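Side-chain contacts in beta-porphyranase A (Bacteroides plebeius, PDB 4AW7), which cleaves the sulfated red-algal polysaccharide porphyran at its beta-1,4 linkages between D-galactose and L-galactose-6-sulfate, yielding mostly disaccharides: residues E323-I326 with Y332-Y335; L67-W72 with I270-G275; F340-P345 with T351-N356; T49-K54 with S99-I104. One frame throughout, in Å; residues are numbered along the deposited sequence.

Contact 1 (E323-I326 with Y332-Y335); sequences EWHI and YTSY. With L6S (6-O-sulfo-alpha-L-galactopyranose), chain B; GAL (beta-D-galactopyranose), chain C; GLA (alpha-D-galactopyranose), chain D; GAL (beta-D-galactopyranose), chain E.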
# COMPACT_ATOMS: atom_id res chain seq x y z
N GLU A 323 15.10 -2.28 20.17
CA GLU A 323 15.71 -2.62 21.48
C GLU A 323 14.71 -2.59 22.60
O GLU A 323 14.91 -3.28 23.60
CB GLU A 323 16.89 -1.70 21.81
CG GLU A 323 17.99 -1.83 20.81
CD GLU A 323 19.23 -1.08 21.13
OE1 GLU A 323 19.75 -1.32 22.22
OE2 GLU A 323 19.68 -0.29 20.26
N TRP A 324 13.68 -1.76 22.46
CA TRP A 324 12.59 -1.67 23.44
C TRP A 324 11.98 -3.04 23.78
O TRP A 324 11.42 -3.20 24.88
CB TRP A 324 11.50 -0.69 22.93
CG TRP A 324 10.94 -1.10 21.59
CD1 TRP A 324 11.38 -0.68 20.36
CD2 TRP A 324 9.92 -2.07 21.34
NE1 TRP A 324 10.68 -1.31 19.38
CE2 TRP A 324 9.76 -2.16 19.93
CE3 TRP A 324 9.10 -2.86 22.16
CZ2 TRP A 324 8.85 -3.00 19.34
CZ3 TRP A 324 8.17 -3.69 21.57
CH2 TRP A 324 8.08 -3.79 20.17
N HIS A 325 12.06 -4.01 22.87
CA HIS A 325 11.44 -5.33 23.09
C HIS A 325 12.33 -6.25 23.93
O HIS A 325 11.85 -7.27 24.46
CB HIS A 325 11.17 -6.02 21.74
CG HIS A 325 10.32 -7.27 21.84
ND1 HIS A 325 10.83 -8.53 22.06
CD2 HIS A 325 8.99 -7.44 21.62
CE1 HIS A 325 9.85 -9.42 22.02
NE2 HIS A 325 8.72 -8.78 21.78
N ILE A 326 13.62 -5.94 23.96
CA ILE A 326 14.63 -6.89 24.45
C ILE A 326 14.76 -6.70 25.97
O ILE A 326 15.59 -5.95 26.44
CB ILE A 326 15.98 -6.72 23.73
CG1 ILE A 326 15.82 -6.77 22.21
CG2 ILE A 326 16.96 -7.80 24.20
CD1 ILE A 326 17.03 -6.49 21.45
N TYR A 332 14.40 -11.58 26.83
CA TYR A 332 15.44 -10.99 25.96
C TYR A 332 15.32 -11.34 24.47
O TYR A 332 16.29 -11.26 23.72
CB TYR A 332 16.84 -11.35 26.48
CG TYR A 332 17.06 -10.89 27.89
CD1 TYR A 332 17.31 -9.55 28.18
CD2 TYR A 332 16.95 -11.79 28.95
CE1 TYR A 332 17.49 -9.12 29.50
CE2 TYR A 332 17.12 -11.37 30.26
CZ TYR A 332 17.40 -10.04 30.53
OH TYR A 332 17.58 -9.64 31.85
N THR A 333 14.11 -11.70 24.05
CA THR A 333 13.85 -11.93 22.66
C THR A 333 13.72 -10.59 21.91
O THR A 333 13.36 -9.56 22.48
CB THR A 333 12.57 -12.76 22.43
OG1 THR A 333 11.43 -12.07 22.94
CG2 THR A 333 12.69 -14.14 23.03
N SER A 334 14.00 -10.67 20.62
CA SER A 334 13.76 -9.56 19.70
C SER A 334 12.31 -9.59 19.24
O SER A 334 11.62 -10.62 19.32
CB SER A 334 14.70 -9.69 18.51
OG SER A 334 16.04 -9.42 18.91
N TYR A 335 11.84 -8.43 18.79
CA TYR A 335 10.50 -8.30 18.19
C TYR A 335 10.51 -8.94 16.81
O TYR A 335 11.47 -8.84 16.08
CB TYR A 335 10.14 -6.83 18.09
CG TYR A 335 8.76 -6.52 17.60
CD1 TYR A 335 7.64 -7.09 18.19
CD2 TYR A 335 8.57 -5.60 16.60
CE1 TYR A 335 6.35 -6.75 17.74
CE2 TYR A 335 7.29 -5.26 16.15
CZ TYR A 335 6.19 -5.83 16.71
OH TYR A 335 4.94 -5.47 16.25
O1S L6S B . 8.89 -0.72 14.51
O2S L6S B . 9.76 -2.68 15.71
O3S L6S B . 9.19 -0.60 16.89
C1 L6S B . 2.80 -1.27 16.06
C2 L6S B . 2.70 -1.02 17.55
C3 L6S B . 3.69 -1.93 18.29
C4 L6S B . 5.15 -1.63 17.76
C5 L6S B . 5.15 -1.83 16.24
C6 L6S B . 6.43 -1.21 15.64
O2 L6S B . 1.35 -1.20 18.02
O3 L6S B . 3.64 -1.75 19.71
O4 L6S B . 5.47 -0.28 18.10
O5 L6S B . 4.10 -1.12 15.55
O6 L6S B . 7.52 -2.05 15.96
S1 L6S B . 8.93 -1.49 15.72
C1 GAL C . 6.47 -0.15 19.10
C2 GAL C . 7.08 1.23 18.96
C3 GAL C . 8.08 1.39 20.11
C4 GAL C . 7.37 1.24 21.46
C5 GAL C . 6.66 -0.11 21.43
C6 GAL C . 5.90 -0.36 22.71
O2 GAL C . 7.70 1.43 17.68
O3 GAL C . 8.64 2.68 19.96
O4 GAL C . 6.42 2.29 21.68
O5 GAL C . 5.76 -0.17 20.32
O6 GAL C . 5.25 -1.61 22.62
C1 GLA D . -0.49 -3.40 13.50
C2 GLA D . 0.30 -2.64 14.59
C3 GLA D . 1.73 -3.14 14.68
C4 GLA D . 1.81 -4.65 14.68
C5 GLA D . 1.06 -5.20 13.45
C6 GLA D . 1.39 -6.72 13.27
O1 GLA D . -0.28 -3.01 12.21
O2 GLA D . 0.23 -1.20 14.34
O3 GLA D . 2.34 -2.76 15.88
O4 GLA D . 1.25 -5.17 15.89
O5 GLA D . -0.37 -4.80 13.66
O6 GLA D . 2.57 -6.84 12.36
C1 GAL E . -0.49 -3.40 13.50
C2 GAL E . 0.30 -2.64 14.59
C3 GAL E . 1.73 -3.14 14.68
C4 GAL E . 1.81 -4.65 14.68
C5 GAL E . 1.06 -5.20 13.45
C6 GAL E . 1.39 -6.72 13.27
O1 GAL E . -1.88 -2.89 13.52
O2 GAL E . 0.23 -1.20 14.34
O3 GAL E . 2.34 -2.76 15.88
O4 GAL E . 1.25 -5.17 15.89
O5 GAL E . -0.37 -4.80 13.66
O6 GAL E . 2.57 -6.84 12.36
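W324 turns an edge of its indole to the face of the Y335 ring in an edge-to-face pair, CH2 and CZ2 lying above the phenol and the planes 55° apart. One indole face carries CB of H325. On the opposite face sits the galactose of chain C, whose C5 is 3.7 Å from W324 CE3, while the sulfate oxygen O2S of the sulfated galactose in chain B lies in plane at the edge; a weak hydrogen bond runs from W324 NE1 to O3S of that sulfate at 3.0 Å. The H325 imidazole has the backbone N of Y335 over one face and T333 O at its edge. There H325 ND1 donates to T333 O at 2.8 Å and 165°, leaving in the ring plane although it stands above the plane of the carbonyl. With NE2 bonded to D283, the imidazole is held at both nitrogens, which probably fixes its rotation. Y335 CB makes a CH-pi contact with it, 4.1 Å from the ring centroid. W324 thus serves as an aromatic platform of the substrate cleft, with H325 and Y335 behind and beside it. Both segments belong to the loop between strands 311-316 and 340-342, and I326 and S334 pack on the latter strand.

Contact 2 (L67-W72 with I270-G275); sequences LGRKFW and ISEFGG. With GLA (alpha-D-galactopyranose), chain D; GAL (beta-D-galactopyranose), chain F; GAL (beta-D-galactopyranose), chain E; L6S (6-O-sulfo-alpha-L-galactopyranose), chain G.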
# COMPACT_ATOMS: atom_id res chain seq x y z
N LEU A 67 13.08 6.18 5.04
CA LEU A 67 12.25 6.11 6.26
C LEU A 67 10.84 6.56 5.92
O LEU A 67 10.63 7.22 4.92
CB LEU A 67 12.84 7.04 7.33
CG LEU A 67 14.34 6.84 7.56
CD1 LEU A 67 14.78 7.95 8.54
CD2 LEU A 67 14.72 5.44 8.06
N GLY A 68 9.84 6.23 6.73
CA GLY A 68 9.91 5.40 7.90
C GLY A 68 8.76 5.75 8.80
O GLY A 68 7.83 6.38 8.36
N ARG A 69 8.80 5.31 10.04
CA ARG A 69 7.68 5.49 10.97
C ARG A 69 8.19 5.43 12.39
O ARG A 69 9.10 4.67 12.69
CB ARG A 69 6.57 4.43 10.71
CG ARG A 69 5.23 4.70 11.35
CD ARG A 69 4.14 4.18 10.49
NE ARG A 69 2.76 4.30 10.99
CZ ARG A 69 2.09 3.31 11.58
NH1 ARG A 69 2.70 2.20 11.98
NH2 ARG A 69 0.79 3.46 11.78
N LYS A 70 7.58 6.25 13.26
CA LYS A 70 7.97 6.34 14.64
C LYS A 70 6.75 6.61 15.50
O LYS A 70 5.95 7.46 15.16
CB LYS A 70 8.94 7.53 14.79
CG LYS A 70 9.34 7.87 16.16
CD LYS A 70 10.38 6.96 16.65
CE LYS A 70 11.22 7.63 17.76
NZ LYS A 70 12.23 6.60 18.25
N PHE A 71 6.69 5.92 16.63
CA PHE A 71 5.65 6.15 17.64
C PHE A 71 6.10 7.23 18.61
O PHE A 71 6.60 6.96 19.70
CB PHE A 71 5.32 4.85 18.35
CG PHE A 71 4.46 3.93 17.53
CD1 PHE A 71 4.97 3.19 16.50
CD2 PHE A 71 3.10 3.89 17.74
CE1 PHE A 71 4.14 2.39 15.75
CE2 PHE A 71 2.27 3.07 17.01
CZ PHE A 71 2.78 2.33 16.01
N TRP A 72 6.00 8.46 18.17
CA TRP A 72 6.27 9.62 19.01
C TRP A 72 5.73 10.84 18.32
O TRP A 72 5.79 10.92 17.09
CB TRP A 72 7.76 9.79 19.24
CG TRP A 72 8.02 10.61 20.51
CD1 TRP A 72 8.35 11.92 20.60
CD2 TRP A 72 7.91 10.12 21.86
NE1 TRP A 72 8.51 12.27 21.93
CE2 TRP A 72 8.22 11.18 22.71
CE3 TRP A 72 7.60 8.88 22.42
CZ2 TRP A 72 8.23 11.04 24.11
CZ3 TRP A 72 7.61 8.73 23.79
CH2 TRP A 72 7.91 9.80 24.62
N ILE A 270 0.18 3.62 2.88
CA ILE A 270 0.15 2.28 3.44
C ILE A 270 1.20 2.24 4.52
O ILE A 270 2.37 1.97 4.28
CB ILE A 270 0.32 1.16 2.38
CG1 ILE A 270 -0.60 1.39 1.18
CG2 ILE A 270 0.16 -0.21 3.01
CD1 ILE A 270 -2.12 1.52 1.56
N SER A 271 0.78 2.64 5.73
CA SER A 271 1.76 2.91 6.78
C SER A 271 2.38 1.66 7.41
O SER A 271 3.37 1.77 8.11
CB SER A 271 1.18 3.88 7.82
OG SER A 271 -0.07 3.42 8.28
N GLU A 272 1.79 0.48 7.13
CA GLU A 272 2.39 -0.82 7.40
C GLU A 272 1.88 -1.81 6.36
O GLU A 272 0.69 -1.84 6.09
CB GLU A 272 2.00 -1.41 8.76
CG GLU A 272 2.27 -0.52 9.98
CD GLU A 272 1.70 -1.10 11.25
OE1 GLU A 272 1.41 -2.32 11.31
OE2 GLU A 272 1.52 -0.35 12.22
N PHE A 273 2.76 -2.61 5.79
CA PHE A 273 2.32 -3.78 5.03
C PHE A 273 3.26 -4.96 5.26
O PHE A 273 4.47 -4.79 5.37
CB PHE A 273 2.09 -3.52 3.54
CG PHE A 273 3.29 -3.18 2.70
CD1 PHE A 273 3.77 -1.85 2.60
CD2 PHE A 273 3.94 -4.15 1.94
CE1 PHE A 273 4.81 -1.54 1.75
CE2 PHE A 273 4.97 -3.81 1.08
CZ PHE A 273 5.42 -2.53 0.99
N GLY A 274 2.71 -6.15 5.32
CA GLY A 274 3.53 -7.32 5.54
C GLY A 274 2.73 -8.57 5.82
O GLY A 274 1.62 -8.73 5.31
N GLY A 275 3.30 -9.43 6.66
CA GLY A 275 2.68 -10.69 7.03
C GLY A 275 2.69 -10.86 8.53
O GLY A 275 3.58 -10.34 9.23
C1 GLA D . -0.49 -3.40 13.50
C2 GLA D . 0.30 -2.64 14.59
C3 GLA D . 1.73 -3.14 14.68
C4 GLA D . 1.81 -4.65 14.68
C5 GLA D . 1.06 -5.20 13.45
C6 GLA D . 1.39 -6.72 13.27
O1 GLA D . -0.28 -3.01 12.21
O2 GLA D . 0.23 -1.20 14.34
O3 GLA D . 2.34 -2.76 15.88
O4 GLA D . 1.25 -5.17 15.89
O5 GLA D . -0.37 -4.80 13.66
O6 GLA D . 2.57 -6.84 12.36
C1 GAL F . 11.34 7.27 23.13
C2 GAL F . 11.92 7.52 24.51
C3 GAL F . 11.55 8.93 24.94
C4 GAL F . 11.99 9.93 23.86
C5 GAL F . 11.43 9.53 22.49
C6 GAL F . 11.87 10.45 21.35
O2 GAL F . 11.34 6.60 25.39
O3 GAL F . 12.19 9.20 26.17
O4 GAL F . 13.40 9.99 23.82
O5 GAL F . 11.80 8.19 22.16
O6 GAL F . 11.27 10.08 20.14
C1 GAL E . -0.49 -3.40 13.50
C2 GAL E . 0.30 -2.64 14.59
C3 GAL E . 1.73 -3.14 14.68
C4 GAL E . 1.81 -4.65 14.68
C5 GAL E . 1.06 -5.20 13.45
C6 GAL E . 1.39 -6.72 13.27
O1 GAL E . -1.88 -2.89 13.52
O2 GAL E . 0.23 -1.20 14.34
O3 GAL E . 2.34 -2.76 15.88
O4 GAL E . 1.25 -5.17 15.89
O5 GAL E . -0.37 -4.80 13.66
O6 GAL E . 2.57 -6.84 12.36
O1S L6S G . 10.97 15.59 25.09
O2S L6S G . 9.03 14.10 25.28
O3S L6S G . 10.32 14.18 23.18
C1 L6S G . 11.34 9.77 27.18
C2 L6S G . 12.04 9.66 28.55
C3 L6S G . 13.35 10.45 28.56
C4 L6S G . 13.06 11.92 28.15
C5 L6S G . 12.37 11.94 26.76
C6 L6S G . 11.97 13.35 26.37
O2 L6S G . 12.35 8.30 28.87
O3 L6S G . 13.93 10.44 29.86
O4 L6S G . 12.22 12.54 29.16
O5 L6S G . 11.13 11.12 26.73
O6 L6S G . 11.35 13.28 25.09
S1 L6S G . 10.38 14.28 24.67
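R69 NH1 donates to E272 OE2 at 2.8 Å, the polar core of a salt bridge. The bond is bent, 145° at the hydrogen, and uses the anti lone pair of OE2; the guanidinium and carboxylate planes stand 68° apart, and across the pair R69 meets the carboxylate through OE2 alone. R69 is held further by E142 and N145 at NH2 and by H47 at NH1, while Y231 bonds E272 OE1. The same E272 OE2 lies 2.6 Å from O2 of the galactose modelled as two anomers. Around this network the packing is close: S271 CB sits over one face of the guanidinium, 3.6 Å from R69 NE, and S271 OG is turned to E142. S271 O, buried against R69 CD, finds no polar partner in the model.

Just past the end of strand 66-71, W72 spreads its indole under the chain F galactose, whose C5 lies over the ring centre, 3.5 Å above the indole plane, and W72 NE1 donates to sulfate oxygen O3S of chain G at 2.9 Å. Replacing W72 by an alanine is likely to strip the galactose of its platform and leave that sulfate without its indole donor. R69 and E272 face each other across the inside of a (beta/alpha)8 barrel, strands 66-71 and 268-276, with E272, the probable nucleophile, near the end of the seventh strand as in clan GH-A glycosidases.

Contact 3 (F340-P345 with T351-N356); sequences FIPDNP and TTWRLN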
# COMPACT_ATOMS: atom_id res chain seq x y z
N PHE A 340 17.61 -6.26 12.68
CA PHE A 340 18.91 -6.60 13.30
C PHE A 340 18.64 -7.37 14.58
O PHE A 340 17.75 -7.00 15.35
CB PHE A 340 19.71 -5.34 13.64
CG PHE A 340 20.28 -4.60 12.46
CD1 PHE A 340 19.54 -3.64 11.77
CD2 PHE A 340 21.57 -4.87 12.03
CE1 PHE A 340 20.12 -2.95 10.69
CE2 PHE A 340 22.14 -4.18 11.00
CZ PHE A 340 21.42 -3.25 10.30
N ILE A 341 19.47 -8.38 14.84
CA ILE A 341 19.34 -9.27 15.98
C ILE A 341 20.68 -9.22 16.71
O ILE A 341 21.72 -9.37 16.08
CB ILE A 341 19.04 -10.71 15.52
CG1 ILE A 341 17.81 -10.74 14.60
CG2 ILE A 341 18.90 -11.64 16.73
CD1 ILE A 341 16.48 -10.32 15.21
N PRO A 342 20.65 -9.00 18.03
CA PRO A 342 21.93 -8.88 18.74
C PRO A 342 22.53 -10.25 18.98
O PRO A 342 21.83 -11.18 19.36
CB PRO A 342 21.52 -8.22 20.04
CG PRO A 342 20.14 -8.76 20.32
CD PRO A 342 19.50 -8.82 18.93
N ASP A 343 23.85 -10.34 18.81
CA ASP A 343 24.56 -11.57 19.10
C ASP A 343 24.48 -11.94 20.60
O ASP A 343 24.34 -13.11 20.93
CB ASP A 343 25.99 -11.46 18.57
CG ASP A 343 26.02 -11.41 17.04
OD1 ASP A 343 25.35 -12.27 16.42
OD2 ASP A 343 26.68 -10.53 16.43
N ASN A 344 24.52 -10.93 21.47
CA ASN A 344 24.36 -11.11 22.91
C ASN A 344 23.25 -10.20 23.48
O ASN A 344 23.49 -9.07 23.83
CB ASN A 344 25.69 -10.82 23.62
CG ASN A 344 25.62 -11.08 25.10
OD1 ASN A 344 24.54 -11.32 25.65
ND2 ASN A 344 26.77 -11.04 25.77
N PRO A 345 22.01 -10.71 23.57
CA PRO A 345 20.87 -9.91 24.00
C PRO A 345 20.95 -9.36 25.44
O PRO A 345 20.25 -8.41 25.78
CB PRO A 345 19.69 -10.88 23.87
CG PRO A 345 20.16 -11.96 23.01
CD PRO A 345 21.61 -12.07 23.17
N THR A 351 27.16 -5.54 22.40
CA THR A 351 26.94 -6.63 21.45
C THR A 351 27.15 -6.21 20.01
O THR A 351 26.92 -5.06 19.66
CB THR A 351 25.51 -7.26 21.60
OG1 THR A 351 25.41 -8.45 20.80
CG2 THR A 351 24.41 -6.28 21.25
N THR A 352 27.63 -7.13 19.19
CA THR A 352 27.52 -6.97 17.75
C THR A 352 26.07 -7.30 17.33
O THR A 352 25.34 -7.98 18.03
CB THR A 352 28.52 -7.87 16.99
OG1 THR A 352 28.39 -9.21 17.46
CG2 THR A 352 29.98 -7.41 17.19
N TRP A 353 25.69 -6.81 16.15
CA TRP A 353 24.34 -6.94 15.63
C TRP A 353 24.39 -7.58 14.27
O TRP A 353 25.24 -7.24 13.45
CB TRP A 353 23.66 -5.57 15.52
CG TRP A 353 23.42 -4.93 16.85
CD1 TRP A 353 24.31 -4.17 17.57
CD2 TRP A 353 22.24 -5.02 17.65
NE1 TRP A 353 23.75 -3.75 18.74
CE2 TRP A 353 22.47 -4.26 18.82
CE3 TRP A 353 20.97 -5.59 17.46
CZ2 TRP A 353 21.52 -4.09 19.79
CZ3 TRP A 353 20.03 -5.42 18.45
CH2 TRP A 353 20.31 -4.70 19.61
N ARG A 354 23.47 -8.51 14.04
CA ARG A 354 23.39 -9.29 12.82
C ARG A 354 22.19 -8.78 12.00
O ARG A 354 21.06 -8.76 12.47
CB ARG A 354 23.22 -10.79 13.15
CG ARG A 354 22.87 -11.71 12.01
CD ARG A 354 22.84 -13.18 12.46
NE ARG A 354 21.73 -13.48 13.37
CZ ARG A 354 20.49 -13.77 12.96
NH1 ARG A 354 20.18 -13.79 11.66
NH2 ARG A 354 19.55 -14.05 13.87
N LEU A 355 22.46 -8.40 10.77
CA LEU A 355 21.41 -8.10 9.78
C LEU A 355 20.77 -9.41 9.31
O LEU A 355 21.46 -10.26 8.76
CB LEU A 355 22.08 -7.33 8.63
CG LEU A 355 21.20 -6.89 7.49
CD1 LEU A 355 20.06 -5.94 8.01
CD2 LEU A 355 22.09 -6.22 6.43
N ASN A 356 19.47 -9.60 9.56
CA ASN A 356 18.81 -10.86 9.22
C ASN A 356 18.43 -10.96 7.73
O ASN A 356 18.67 -10.02 6.96
CB ASN A 356 17.65 -11.16 10.18
CG ASN A 356 16.50 -10.19 10.07
OD1 ASN A 356 16.14 -9.76 8.96
ND2 ASN A 356 15.85 -9.89 11.20
O HOH W 1 22.57 -12.32 16.08
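W353, its CG anti to the carbonyl carbon (chi1 -67°), swings the indole over P342, whose CB makes a CH-pi contact 3.7 Å from the centroid of the six-membered ring. T351 CG2 rests on the same ring face beside it. F340 takes a similar torsion, chi1 -71°, and receives L355 CD1 over one face of its ring, 4.0 Å from the centroid. F340, P342, W353 and L355 share one face of a two-stranded antiparallel beta hairpin, strands 340-342 and 353-355, and there helix 54-63 packs on F340, W353 and L355. I341 and R354 form the hydrogen-bonded pair between them: I341 N donates to R354 O at 2.9 Å and R354 N to I341 O at 2.8 Å. On their face the two side chains run side by side, R354 NH2 lying 3.8 Å from I341 CB before it reaches a salt bridge with D287. A water sits between I341 O, D343 OD1 and R354 NE, giving to the two oxygens and accepting from the nitrogen. Toward the hairpin's connecting loop, T351 OG1 accepts from N344 N at 2.7 Å and donates to T352 O, which also takes the hydrogen of D343 N at 2.9 Å and 174°.

Contact 4 (T49-K54 with S99-I104); sequences TSDDDK and SVKRYI. With K (potassium ion), chain H.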
# COMPACT_ATOMS: atom_id res chain seq x y z
N THR A 49 12.89 5.11 12.34
CA THR A 49 13.58 6.37 12.08
C THR A 49 15.01 6.33 12.66
O THR A 49 15.63 7.39 12.85
CB THR A 49 12.83 7.59 12.62
OG1 THR A 49 12.65 7.46 14.03
CG2 THR A 49 11.46 7.75 11.94
N SER A 50 15.54 5.13 12.84
CA SER A 50 16.85 4.97 13.51
C SER A 50 18.04 5.18 12.58
O SER A 50 19.04 4.43 12.67
CB SER A 50 16.93 3.58 14.13
OG SER A 50 15.98 3.43 15.13
N ASP A 51 18.00 6.19 11.71
CA ASP A 51 19.14 6.45 10.84
C ASP A 51 20.33 7.00 11.63
O ASP A 51 21.41 7.00 11.11
CB ASP A 51 18.75 7.34 9.64
CG ASP A 51 18.16 8.69 10.02
OD1 ASP A 51 17.89 8.95 11.21
OD2 ASP A 51 17.89 9.47 9.10
N ASP A 52 20.13 7.39 12.89
CA ASP A 52 21.20 7.85 13.76
C ASP A 52 21.94 6.69 14.44
O ASP A 52 22.93 6.88 15.11
CB ASP A 52 20.70 8.88 14.77
CG ASP A 52 19.63 8.39 15.69
OD1 ASP A 52 18.98 7.36 15.40
OD2 ASP A 52 19.36 9.14 16.69
N ASP A 53 21.48 5.46 14.25
CA ASP A 53 22.16 4.25 14.67
C ASP A 53 23.21 3.91 13.61
O ASP A 53 22.91 3.90 12.42
CB ASP A 53 21.17 3.09 14.88
CG ASP A 53 21.85 1.82 15.27
OD1 ASP A 53 22.29 1.06 14.38
OD2 ASP A 53 21.98 1.59 16.47
N LYS A 54 24.46 3.61 14.01
CA LYS A 54 25.50 3.36 13.03
C LYS A 54 25.19 2.17 12.14
O LYS A 54 25.47 2.20 10.94
CB LYS A 54 26.85 3.21 13.70
CG LYS A 54 27.34 4.55 14.19
CD LYS A 54 28.66 4.42 14.93
CE LYS A 54 29.24 5.79 15.27
NZ LYS A 54 30.51 5.62 16.04
N SER A 99 12.39 22.65 8.67
CA SER A 99 12.74 21.61 7.72
C SER A 99 11.86 20.39 7.93
O SER A 99 11.32 20.19 9.02
CB SER A 99 14.18 21.20 7.91
OG SER A 99 15.09 22.20 7.49
N VAL A 100 11.76 19.58 6.88
CA VAL A 100 10.88 18.42 6.86
C VAL A 100 11.69 17.14 6.68
O VAL A 100 12.45 17.02 5.71
CB VAL A 100 9.87 18.52 5.72
CG1 VAL A 100 9.00 17.28 5.69
CG2 VAL A 100 9.00 19.76 5.85
N LYS A 101 11.57 16.20 7.62
CA LYS A 101 12.20 14.90 7.51
C LYS A 101 11.15 13.90 7.03
O LYS A 101 10.04 13.81 7.59
CB LYS A 101 12.78 14.42 8.82
CG LYS A 101 13.65 13.17 8.71
CD LYS A 101 14.21 12.74 10.07
CE LYS A 101 14.97 11.45 10.02
NZ LYS A 101 16.35 11.71 9.71
N ARG A 102 11.49 13.11 6.02
CA ARG A 102 10.55 12.15 5.47
C ARG A 102 10.43 10.95 6.37
O ARG A 102 11.29 10.09 6.43
CB ARG A 102 10.94 11.73 4.07
CG ARG A 102 9.96 10.73 3.47
CD ARG A 102 10.22 10.54 1.97
NE ARG A 102 9.36 9.58 1.35
CZ ARG A 102 8.20 9.85 0.80
NH1 ARG A 102 7.64 11.05 0.89
NH2 ARG A 102 7.54 8.89 0.19
N TYR A 103 9.31 10.89 7.09
CA TYR A 103 8.86 9.73 7.88
C TYR A 103 7.43 10.03 8.31
O TYR A 103 6.94 11.16 8.15
CB TYR A 103 9.76 9.45 9.08
CG TYR A 103 9.66 10.39 10.26
CD1 TYR A 103 10.30 11.61 10.26
CD2 TYR A 103 8.92 10.06 11.40
CE1 TYR A 103 10.24 12.45 11.36
CE2 TYR A 103 8.84 10.88 12.48
CZ TYR A 103 9.50 12.08 12.46
OH TYR A 103 9.42 12.96 13.53
N ILE A 104 6.78 9.01 8.87
CA ILE A 104 5.46 9.13 9.44
C ILE A 104 5.55 9.10 10.96
O ILE A 104 6.04 8.13 11.54
CB ILE A 104 4.55 7.96 9.01
CG1 ILE A 104 4.45 7.82 7.50
CG2 ILE A 104 3.18 8.08 9.67
CD1 ILE A 104 3.81 6.50 7.03
K K H . 11.10 15.34 13.40
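K101 NZ donates to D51 OD2 at 2.8 Å, on the syn lone pair, in a salt bridge that joins the two segments at the protein surface. The lysine runs straight out from its strand as far as CE and bends only at the last torsion (chi4 88°), which carries the ammonium to the carboxylate coming from the opposite direction. The second oxygen, D51 OD1, stays farther from K101 NZ at 3.5 Å, so the grip is one-sided. L67 of strand 66-71 touches both partners. A leucine in place of D51 would probably leave the K101 ammonium without this charged mate and free to swing away from the loop.

A second, apolar point of contact lies beside it. T49 CG2 meets the Y103 ring obliquely, 3.5 Å from CD2, while the T49 side chain also packs on K70. At the other end of the phenol, Y103 OH binds a potassium ion at 2.9 Å; the ion lies at the ring edge, in plane, and L136 O supplies another protein ligand.

D51 sits in a type I turn from S50 to D53, and D53 is the N-cap of helix 54-63. The segment thus links strand 45-46 to that helix, and it faces the corner at R102 and Y103 where the chain passes from strand 99-101 into strand 104-106.

Overall arrangement
From the N terminus, segment 49-54 comes first, then 67-72, 99-104 and 270-275, so contacts 4 and 2 cross. Contact 4 ties the loop before helix 54-63 to strand 99-101 and the corner that leads into the third barrel strand, closing a loop that includes the second. Contact 2 spans some 200 residues and bridges the barrel interior. The two meet where G68 O and K70 N probably bond to I104. Contacts 1 and 3 follow in series, each closing a short loop beyond strand 311-316. They touch, S334 and I326 against the hairpin of contact 3. Contacts 1 and 2 do not meet directly but share a bound galactose.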